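Local coordinates for protein putative mandelate racemase (Bordetella bronchiseptica, PDB 3OZY) that is of unknown function but binds magnesium and m-xylarate and, as an enolase superfamily member, probably abstracts the proton alpha to a carboxylate of an acid sugar, at residues K9-I17 and W367-E378; G207-L215 and E236-T246. All blocks are in the same frame, centred on the assembly; numbering follows the deposited sequence. Where two conformers were deposited one is given.

Contact 1: residues K9-I17 and W367-E378; sequences KAHALSTPI and WDFVAAHAWKGE
The carbonyl O of His373 is gripped by two groups of strand 9-16: Ser14 N gives it a hydrogen bond of 2.9 Å, and Leu13 CA adds a CA-H...O contact at 3.2 Å. The Ser14 donor comes almost straight on. One residue on either side of the Leu13-Ala374 pair, the pattern closes when Trp375 N donates to Ala12 O at 2.9 Å, this time from above the carbonyl plane. The two bonds flank Leu13 and Ala374 as a non-hydrogen-bonded antiparallel pair, a single beta bridge rather than a full added strand.

Side chains secure the rest. His373 ND1 donates in its ring plane to Phe369 O at 2.8 Å, which fixes the rotation of the imidazole; Ser14 O lies at the ring's edge. The methyl CG2 of Thr15 fits where the two rings meet, 3.8 Å from Phe369 CZ, while its OG1 is bonded to Arg33 O. Leu13 points CD2 at the helix, 3.9 Å from Val370 CG1. At the start of the helix, Trp367 turns its edge to a face of His11, a T-shaped pair with planes at 67°, and His11 NE2 also bonds Glu39. In the tail, Trp375 sets its CG anti to the backbone N (chi1 179°), so that the indole lies beside Ala12 CB and its NE1 reaches Glu378 O.

Strand 5-16 is an edge strand of the three-stranded N-terminal sheet, bonded on its other side to strand 32-42. Helix 367-372 crosses segment 9-16 at 82°, while Trp375 packs onto Leu58 and Ala59 of helix 58-73 and touches Arg63 of the second subunit.

Contact 2: residues G207-L215 and E236-T246; sequences GRHDALAML and EGHRILRAQGT. With ACY (acetic acid), chain G.
Arg208 and Gly237 mark where two neighbouring outer helices of the beta/alpha barrel come closest at their N-terminal ends, CA to CA at 6.0 Å. The helices, 208-215 and 236-242, run the same way at 25°, their axes approaching to 10.3 Å.

The bare backbone of Gly237 supplies a shallow hollow for the extended Arg208, whose NE passes 3.5 Å from Gly237 CA. Ile240 CD1 stands over one face of the guanidinium. The charge itself is met outside the pair of segments, by a salt bridge from Arg208 NE to Asp234.

One turn further on, Leu241 is the main bump. Its CG lies anti to the carbonyl carbon (chi1 -65°), which directs CD2 into the hollow between Ala211, Leu212 and Leu215. The reciprocal bump is Leu212 CD2, 3.8 Å from Leu241 CD2 and 3.7 Å from Gln244 CG, with Ile240 CG2 on the same wall. Gln244 is bent at its second torsion so that NE2 folds back to Ile240 O at 2.9 Å; the bend leaves CG against Leu212 and Leu215 while the amide end also lies alongside Leu212 CD2. Leu215 also pushes CD2 against Leu241 O, and its CD1 meets Thr246 OG1 tip to tip, a hydroxyl bonded elsewhere to Val248 N. Behind Leu241 lies Ile250 of strand 249-252, so the bump is backed by the barrel wall.

At the first turn of helix 208-215, next to the N-cap Gly207, an acetic acid molecule, probably from the crystallisation liquor, accepts a hydrogen bond of 2.8 Å at OXT from Arg208 N.

How the contacts relate
From the N terminus, the chain first lays down strand 5-16, whose partner in contact 1 arrives only after some 350 residues, so this contact closes nearly the whole chain. Within that span, contact 2 closes a far smaller loop, about 20 residues containing strand 225-227 between its two helices. The loops nest and do not cross. Contact 1 ties the C-terminal helix and tail back to the N-terminal domain; contact 2 joins consecutive helices on the outside of the barrel, whose magnesium ligands include Asp201 and Glu227. The two lie on opposite sides of the chain's centre, their centres 41 Å apart and nearest atoms about 24 Å, without touching.

Contact 1: residues K9-I17 and W367-E378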
loop_
_atom_site.group_PDB
_atom_site.type_symbol
_atom_site.label_atom_id
_atom_site.label_comp_id
_atom_site.label_asym_id
_atom_site.label_seq_id
_atom_site.Cartn_x
_atom_site.Cartn_y
_atom_site.Cartn_z
ATOM N N LYS A 9 6.427 -12.957 17.165
ATOM C CA LYS A 9 6.819 -14.024 16.245
ATOM C C LYS A 9 5.815 -14.172 15.119
ATOM O O LYS A 9 4.623 -13.926 15.302
ATOM C CB LYS A 9 6.929 -15.355 16.991
ATOM C CG LYS A 9 7.944 -15.337 18.122
ATOM C CD LYS A 9 8.014 -16.675 18.839
ATOM C CE LYS A 9 8.643 -17.735 17.954
ATOM N NZ LYS A 9 8.913 -18.988 18.711
ATOM N N ALA A 10 6.306 -14.592 13.961
ATOM C CA ALA A 10 5.439 -14.831 12.814
ATOM C C ALA A 10 5.760 -16.204 12.229
ATOM O O ALA A 10 6.804 -16.379 11.596
ATOM C CB ALA A 10 5.652 -13.747 11.784
ATOM N N HIS A 11 4.863 -17.169 12.447
ATOM C CA HIS A 11 5.052 -18.545 11.970
ATOM C C HIS A 11 4.468 -18.697 10.577
ATOM O O HIS A 11 3.259 -18.615 10.399
ATOM C CB HIS A 11 4.352 -19.559 12.888
ATOM C CG HIS A 11 4.742 -19.463 14.331
ATOM N ND1 HIS A 11 5.749 -20.226 14.885
ATOM C CD2 HIS A 11 4.237 -18.717 15.340
ATOM C CE1 HIS A 11 5.860 -19.936 16.169
ATOM N NE2 HIS A 11 4.955 -19.023 16.471
ATOM N N ALA A 12 5.322 -18.938 9.590
ATOM C CA ALA A 12 4.861 -19.155 8.221
ATOM C C ALA A 12 4.369 -20.585 8.021
ATOM O O ALA A 12 5.120 -21.545 8.238
ATOM C CB ALA A 12 5.963 -18.824 7.232
ATOM N N LEU A 13 3.115 -20.717 7.590
ATOM C CA LEU A 13 2.472 -22.016 7.440
ATOM C C LEU A 13 1.925 -22.224 6.034
ATOM O O LEU A 13 1.422 -21.290 5.405
ATOM C CB LEU A 13 1.325 -22.153 8.442
ATOM C CG LEU A 13 1.640 -21.927 9.917
ATOM C CD1 LEU A 13 0.387 -22.132 10.760
ATOM C CD2 LEU A 13 2.741 -22.873 10.372
ATOM N N SER A 14 2.023 -23.458 5.539
ATOM C CA SER A 14 1.448 -23.800 4.250
ATOM C C SER A 14 0.703 -25.124 4.339
ATOM O O SER A 14 1.162 -26.064 4.996
ATOM C CB SER A 14 2.526 -23.859 3.167
ATOM O OG SER A 14 1.938 -23.956 1.877
ATOM N N THR A 15 -0.461 -25.184 3.696
ATOM C CA THR A 15 -1.241 -26.420 3.628
ATOM C C THR A 15 -1.619 -26.690 2.176
ATOM O O THR A 15 -1.916 -25.765 1.421
ATOM C CB THR A 15 -2.513 -26.361 4.506
ATOM O OG1 THR A 15 -3.403 -25.343 4.017
ATOM C CG2 THR A 15 -2.160 -26.061 5.953
ATOM N N PRO A 16 -1.613 -27.967 1.769
ATOM C CA PRO A 16 -1.817 -28.279 0.351
ATOM C C PRO A 16 -3.288 -28.288 -0.058
ATOM O O PRO A 16 -4.181 -28.313 0.790
ATOM C CB PRO A 16 -1.210 -29.680 0.217
ATOM C CG PRO A 16 -1.359 -30.286 1.573
ATOM C CD PRO A 16 -1.223 -29.148 2.561
ATOM N N ILE A 17 -3.518 -28.254 -1.361
ATOM C CA ILE A 17 -4.857 -28.350 -1.929
ATOM C C ILE A 17 -4.812 -29.432 -3.003
ATOM O O ILE A 17 -3.990 -29.354 -3.904
ATOM C CB ILE A 17 -5.307 -27.025 -2.606
ATOM C CG1 ILE A 17 -5.211 -25.827 -1.645
ATOM C CG2 ILE A 17 -6.737 -27.171 -3.131
ATOM C CD1 ILE A 17 -5.459 -24.464 -2.341
ATOM N N TRP A 367 -0.842 -26.734 18.314
ATOM C CA TRP A 367 0.551 -26.403 18.049
ATOM C C TRP A 367 1.312 -27.540 17.365
ATOM O O TRP A 367 2.329 -27.307 16.718
ATOM C CB TRP A 367 1.247 -25.916 19.322
ATOM C CG TRP A 367 0.732 -24.567 19.766
ATOM C CD1 TRP A 367 -0.187 -24.320 20.745
ATOM C CD2 TRP A 367 1.093 -23.288 19.224
ATOM N NE1 TRP A 367 -0.411 -22.966 20.854
ATOM C CE2 TRP A 367 0.361 -22.312 19.931
ATOM C CE3 TRP A 367 1.963 -22.875 18.209
ATOM C CZ2 TRP A 367 0.475 -20.950 19.662
ATOM C CZ3 TRP A 367 2.080 -21.520 17.945
ATOM C CH2 TRP A 367 1.340 -20.575 18.671
ATOM N N ASP A 368 0.805 -28.764 17.484
ATOM C CA ASP A 368 1.390 -29.871 16.739
ATOM C C ASP A 368 1.112 -29.684 15.247
ATOM O O ASP A 368 1.990 -29.892 14.408
ATOM C CB ASP A 368 0.851 -31.217 17.234
ATOM C CG ASP A 368 1.273 -31.525 18.661
ATOM O OD1 ASP A 368 2.357 -31.069 19.077
ATOM O OD2 ASP A 368 0.518 -32.228 19.363
ATOM N N PHE A 369 -0.113 -29.280 14.916
ATOM C CA PHE A 369 -0.445 -28.973 13.532
ATOM C C PHE A 369 0.462 -27.850 13.012
ATOM O O PHE A 369 1.020 -27.952 11.924
ATOM C CB PHE A 369 -1.926 -28.605 13.391
ATOM C CG PHE A 369 -2.295 -28.108 12.025
ATOM C CD1 PHE A 369 -2.722 -28.986 11.045
ATOM C CD2 PHE A 369 -2.194 -26.758 11.716
ATOM C CE1 PHE A 369 -3.049 -28.530 9.783
ATOM C CE2 PHE A 369 -2.515 -26.298 10.447
ATOM C CZ PHE A 369 -2.945 -27.184 9.486
ATOM N N VAL A 370 0.622 -26.791 13.802
ATOM C CA VAL A 370 1.492 -25.681 13.421
ATOM C C VAL A 370 2.902 -26.174 13.105
ATOM O O VAL A 370 3.457 -25.879 12.050
ATOM C CB VAL A 370 1.541 -24.602 14.528
ATOM C CG1 VAL A 370 2.594 -23.547 14.214
ATOM C CG2 VAL A 370 0.162 -23.962 14.695
ATOM N N ALA A 371 3.469 -26.953 14.022
ATOM C CA ALA A 371 4.831 -27.448 13.847
ATOM C C ALA A 371 4.982 -28.307 12.589
ATOM O O ALA A 371 6.037 -28.306 11.956
ATOM C CB ALA A 371 5.274 -28.219 15.081
ATOM N N ALA A 372 3.922 -29.026 12.225
ATOM C CA ALA A 372 3.974 -29.937 11.078
ATOM C C ALA A 372 3.702 -29.274 9.727
ATOM O O ALA A 372 3.784 -29.929 8.692
ATOM C CB ALA A 372 3.014 -31.107 11.282
ATOM N N HIS A 373 3.375 -27.984 9.730
ATOM C CA HIS A 373 3.032 -27.310 8.476
ATOM C C HIS A 373 3.857 -26.061 8.194
ATOM O O HIS A 373 3.371 -25.102 7.577
ATOM C CB HIS A 373 1.530 -27.021 8.410
ATOM C CG HIS A 373 0.701 -28.260 8.310
ATOM N ND1 HIS A 373 0.321 -28.989 9.415
ATOM C CD2 HIS A 373 0.211 -28.920 7.234
ATOM C CE1 HIS A 373 -0.381 -30.039 9.026
ATOM N NE2 HIS A 373 -0.465 -30.018 7.708
ATOM N N ALA A 374 5.111 -26.079 8.620
ATOM C CA ALA A 374 6.016 -24.983 8.300
ATOM C C ALA A 374 6.152 -24.795 6.791
ATOM O O ALA A 374 6.322 -25.753 6.035
ATOM C CB ALA A 374 7.378 -25.210 8.940
ATOM N N TRP A 375 6.077 -23.545 6.357
ATOM C CA TRP A 375 6.249 -23.180 4.963
ATOM C C TRP A 375 7.637 -23.559 4.465
ATOM O O TRP A 375 8.632 -23.368 5.167
ATOM C CB TRP A 375 6.038 -21.673 4.845
ATOM C CG TRP A 375 6.195 -21.049 3.492
ATOM C CD1 TRP A 375 5.565 -21.393 2.329
ATOM C CD2 TRP A 375 6.979 -19.887 3.195
ATOM N NE1 TRP A 375 5.934 -20.532 1.319
ATOM C CE2 TRP A 375 6.806 -19.601 1.828
ATOM C CE3 TRP A 375 7.830 -19.074 3.956
ATOM C CZ2 TRP A 375 7.446 -18.528 1.201
ATOM C CZ3 TRP A 375 8.464 -18.011 3.337
ATOM C CH2 TRP A 375 8.270 -17.747 1.974
ATOM N N LYS A 376 7.697 -24.097 3.250
ATOM C CA LYS A 376 8.971 -24.467 2.637
ATOM C C LYS A 376 9.178 -23.786 1.284
ATOM O O LYS A 376 9.883 -24.300 0.415
ATOM C CB LYS A 376 9.091 -25.991 2.505
ATOM C CG LYS A 376 9.075 -26.721 3.837
ATOM C CD LYS A 376 9.185 -28.227 3.649
ATOM C CE LYS A 376 9.055 -28.952 4.980
ATOM N NZ LYS A 376 9.981 -28.396 6.008
ATOM N N GLY A 377 8.552 -22.628 1.104
ATOM C CA GLY A 377 8.704 -21.861 -0.121
ATOM C C GLY A 377 7.625 -22.092 -1.171
ATOM O O GLY A 377 7.701 -21.528 -2.260
ATOM N N GLU A 378 6.623 -22.911 -0.852
ATOM C CA GLU A 378 5.505 -23.153 -1.765
ATOM C C GLU A 378 4.774 -21.846 -2.087
ATOM O O GLU A 378 4.699 -20.944 -1.242
ATOM C CB GLU A 378 4.507 -24.134 -1.150
ATOM C CG GLU A 378 5.095 -25.490 -0.772
ATOM C CD GLU A 378 5.502 -25.580 0.694
ATOM O OE1 GLU A 378 5.766 -24.532 1.327
ATOM O OE2 GLU A 378 5.563 -26.713 1.215
#

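Contact 2: residues G207-L215 and E236-T246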
loop_
_atom_site.group_PDB
_atom_site.type_symbol
_atom_site.label_atom_id
_atom_site.label_comp_id
_atom_site.label_asym_id
_atom_site.label_seq_id
_atom_site.Cartn_x
_atom_site.Cartn_y
_atom_site.Cartn_z
ATOM N N GLY A 207 -14.598 -3.868 -16.400
ATOM C CA GLY A 207 -14.636 -2.435 -16.623
ATOM C C GLY A 207 -16.033 -1.887 -16.373
ATOM O O GLY A 207 -16.976 -2.646 -16.143
ATOM N N ARG A 208 -16.173 -0.568 -16.426
ATOM C CA ARG A 208 -17.436 0.070 -16.063
ATOM C C ARG A 208 -18.630 -0.382 -16.892
ATOM O O ARG A 208 -19.704 -0.644 -16.348
ATOM C CB ARG A 208 -17.321 1.586 -16.158
ATOM C CG ARG A 208 -16.398 2.206 -15.125
ATOM C CD ARG A 208 -16.204 3.668 -15.452
ATOM N NE ARG A 208 -15.416 4.381 -14.453
ATOM C CZ ARG A 208 -15.175 5.683 -14.509
ATOM N NH1 ARG A 208 -15.661 6.409 -15.510
ATOM N NH2 ARG A 208 -14.452 6.251 -13.554
ATOM N N HIS A 209 -18.456 -0.461 -18.207
ATOM C CA HIS A 209 -19.592 -0.779 -19.067
ATOM C C HIS A 209 -20.049 -2.214 -18.930
ATOM O O HIS A 209 -21.250 -2.476 -18.848
ATOM C CB HIS A 209 -19.287 -0.360 -20.503
ATOM C CG HIS A 209 -19.036 1.104 -20.602
ATOM N ND1 HIS A 209 -17.776 1.647 -20.473
ATOM C CD2 HIS A 209 -19.896 2.146 -20.672
ATOM C CE1 HIS A 209 -17.867 2.965 -20.506
ATOM N NE2 HIS A 209 -19.142 3.295 -20.630
ATOM N N ASP A 210 -19.098 -3.137 -18.853
ATOM C CA ASP A 210 -19.452 -4.526 -18.592
ATOM C C ASP A 210 -20.063 -4.676 -17.200
ATOM O O ASP A 210 -20.959 -5.492 -16.996
ATOM C CB ASP A 210 -18.232 -5.449 -18.726
ATOM C CG ASP A 210 -17.808 -5.670 -20.173
ATOM O OD1 ASP A 210 -18.637 -5.507 -21.086
ATOM O OD2 ASP A 210 -16.631 -6.032 -20.397
ATOM N N ALA A 211 -19.594 -3.893 -16.230
ATOM C CA ALA A 211 -20.184 -3.941 -14.894
ATOM C C ALA A 211 -21.622 -3.416 -14.893
ATOM O O ALA A 211 -22.486 -3.976 -14.219
ATOM C CB ALA A 211 -19.323 -3.173 -13.892
ATOM N N LEU A 212 -21.889 -2.357 -15.653
ATOM C CA LEU A 212 -23.256 -1.867 -15.795
ATOM C C LEU A 212 -24.160 -2.914 -16.440
ATOM O O LEU A 212 -25.302 -3.105 -16.019
ATOM C CB LEU A 212 -23.278 -0.568 -16.606
ATOM C CG LEU A 212 -22.815 0.686 -15.858
ATOM C CD1 LEU A 212 -22.404 1.774 -16.848
ATOM C CD2 LEU A 212 -23.901 1.181 -14.908
ATOM N N ALA A 213 -23.650 -3.603 -17.458
ATOM C CA ALA A 213 -24.434 -4.651 -18.107
ATOM C C ALA A 213 -24.698 -5.775 -17.109
ATOM O O ALA A 213 -25.819 -6.294 -17.026
ATOM C CB ALA A 213 -23.705 -5.177 -19.331
ATOM N N MET A 214 -23.682 -6.152 -16.345
ATOM C CA MET A 214 -23.892 -7.234 -15.396
ATOM C C MET A 214 -24.857 -6.823 -14.288
ATOM O O MET A 214 -25.712 -7.617 -13.886
ATOM C CB MET A 214 -22.572 -7.721 -14.809
ATOM C CG MET A 214 -22.773 -8.924 -13.919
ATOM S SD MET A 214 -21.243 -9.698 -13.380
ATOM C CE MET A 214 -20.678 -10.455 -14.899
ATOM N N LEU A 215 -24.740 -5.588 -13.801
ATOM C CA LEU A 215 -25.636 -5.108 -12.741
ATOM C C LEU A 215 -27.113 -5.300 -13.118
ATOM O O LEU A 215 -27.949 -5.648 -12.271
ATOM C CB LEU A 215 -25.341 -3.641 -12.410
ATOM C CG LEU A 215 -26.224 -2.991 -11.347
ATOM C CD1 LEU A 215 -26.135 -3.731 -10.001
ATOM C CD2 LEU A 215 -25.828 -1.523 -11.181
ATOM N N GLU A 236 -14.937 6.442 -8.750
ATOM C CA GLU A 236 -16.038 7.007 -9.525
ATOM C C GLU A 236 -16.878 5.931 -10.226
ATOM O O GLU A 236 -18.106 6.049 -10.312
ATOM C CB GLU A 236 -15.497 8.028 -10.535
ATOM C CG GLU A 236 -16.485 8.519 -11.599
ATOM C CD GLU A 236 -17.609 9.387 -11.054
ATOM O OE1 GLU A 236 -17.700 9.575 -9.824
ATOM O OE2 GLU A 236 -18.418 9.880 -11.871
ATOM N N GLY A 237 -16.229 4.878 -10.716
ATOM C CA GLY A 237 -16.963 3.780 -11.322
ATOM C C GLY A 237 -17.955 3.151 -10.364
ATOM O O GLY A 237 -19.062 2.769 -10.759
ATOM N N HIS A 238 -17.565 3.027 -9.099
ATOM C CA HIS A 238 -18.461 2.450 -8.103
ATOM C C HIS A 238 -19.639 3.389 -7.846
ATOM O O HIS A 238 -20.776 2.947 -7.662
ATOM C CB HIS A 238 -17.698 2.161 -6.804
ATOM C CG HIS A 238 -16.736 1.008 -6.891
ATOM N ND1 HIS A 238 -15.480 1.120 -7.448
ATOM C CD2 HIS A 238 -16.835 -0.272 -6.451
ATOM C CE1 HIS A 238 -14.851 -0.042 -7.361
ATOM N NE2 HIS A 238 -15.650 -0.902 -6.753
ATOM N N ARG A 239 -19.374 4.696 -7.843
ATOM C CA ARG A 239 -20.461 5.660 -7.717
ATOM C C ARG A 239 -21.452 5.504 -8.871
ATOM O O ARG A 239 -22.664 5.521 -8.662
ATOM C CB ARG A 239 -19.944 7.100 -7.661
ATOM C CG ARG A 239 -21.074 8.111 -7.400
ATOM C CD ARG A 239 -20.662 9.550 -7.729
ATOM N NE ARG A 239 -20.481 9.740 -9.162
ATOM C CZ ARG A 239 -21.474 9.777 -10.047
ATOM N NH1 ARG A 239 -22.739 9.645 -9.652
ATOM N NH2 ARG A 239 -21.201 9.944 -11.335
ATOM N N ILE A 240 -20.932 5.342 -10.084
ATOM C CA ILE A 240 -21.789 5.169 -11.252
ATOM C C ILE A 240 -22.700 3.951 -11.086
ATOM O O ILE A 240 -23.898 4.011 -11.380
ATOM C CB ILE A 240 -20.943 5.071 -12.531
ATOM C CG1 ILE A 240 -20.287 6.430 -12.809
ATOM C CG2 ILE A 240 -21.804 4.635 -13.723
ATOM C CD1 ILE A 240 -19.194 6.408 -13.857
ATOM N N LEU A 241 -22.146 2.846 -10.599
ATOM C CA LEU A 241 -22.954 1.644 -10.377
ATOM C C LEU A 241 -24.031 1.885 -9.321
ATOM O O LEU A 241 -25.193 1.535 -9.505
ATOM C CB LEU A 241 -22.076 0.465 -9.966
ATOM C CG LEU A 241 -21.090 -0.027 -11.022
ATOM C CD1 LEU A 241 -20.140 -1.068 -10.430
ATOM C CD2 LEU A 241 -21.853 -0.603 -12.209
ATOM N N ARG A 242 -23.637 2.501 -8.216
ATOM C CA ARG A 242 -24.577 2.778 -7.150
ATOM C C ARG A 242 -25.666 3.763 -7.590
ATOM O O ARG A 242 -26.824 3.648 -7.176
ATOM C CB ARG A 242 -23.803 3.289 -5.939
ATOM C CG ARG A 242 -24.620 3.419 -4.715
ATOM C CD ARG A 242 -23.728 3.544 -3.509
ATOM N NE ARG A 242 -24.575 3.841 -2.375
ATOM C CZ ARG A 242 -24.930 5.068 -2.015
ATOM N NH1 ARG A 242 -24.477 6.120 -2.687
ATOM N NH2 ARG A 242 -25.725 5.244 -0.969
ATOM N N ALA A 243 -25.298 4.717 -8.442
ATOM C CA ALA A 243 -26.229 5.726 -8.934
ATOM C C ALA A 243 -27.349 5.137 -9.789
ATOM O O ALA A 243 -28.320 5.827 -10.110
ATOM C CB ALA A 243 -25.474 6.796 -9.719
ATOM N N GLN A 244 -27.232 3.868 -10.177
ATOM C CA GLN A 244 -28.306 3.255 -10.949
ATOM C C GLN A 244 -29.537 2.990 -10.083
ATOM O O GLN A 244 -30.614 2.717 -10.607
ATOM C CB GLN A 244 -27.835 1.974 -11.648
ATOM C CG GLN A 244 -26.627 2.199 -12.566
ATOM C CD GLN A 244 -26.807 3.386 -13.506
ATOM O OE1 GLN A 244 -27.753 3.425 -14.294
ATOM N NE2 GLN A 244 -25.900 4.359 -13.427
ATOM N N GLY A 245 -29.372 3.074 -8.767
ATOM C CA GLY A 245 -30.496 2.983 -7.849
ATOM C C GLY A 245 -31.160 1.621 -7.777
ATOM O O GLY A 245 -32.356 1.522 -7.509
ATOM N N THR A 246 -30.399 0.557 -8.002
ATOM C CA THR A 246 -30.976 -0.778 -7.907
ATOM C C THR A 246 -30.956 -1.262 -6.464
ATOM O O THR A 246 -30.274 -0.690 -5.620
ATOM C CB THR A 246 -30.203 -1.814 -8.752
ATOM O OG1 THR A 246 -28.984 -2.173 -8.086
ATOM C CG2 THR A 246 -29.919 -1.304 -10.171
HETATM C C ACY G . -13.037 1.045 -17.495
HETATM O O ACY G . -13.559 1.118 -18.625
HETATM O OXT ACY G . -13.649 0.684 -16.483
HETATM C CH3 ACY G . -11.592 1.409 -17.323
#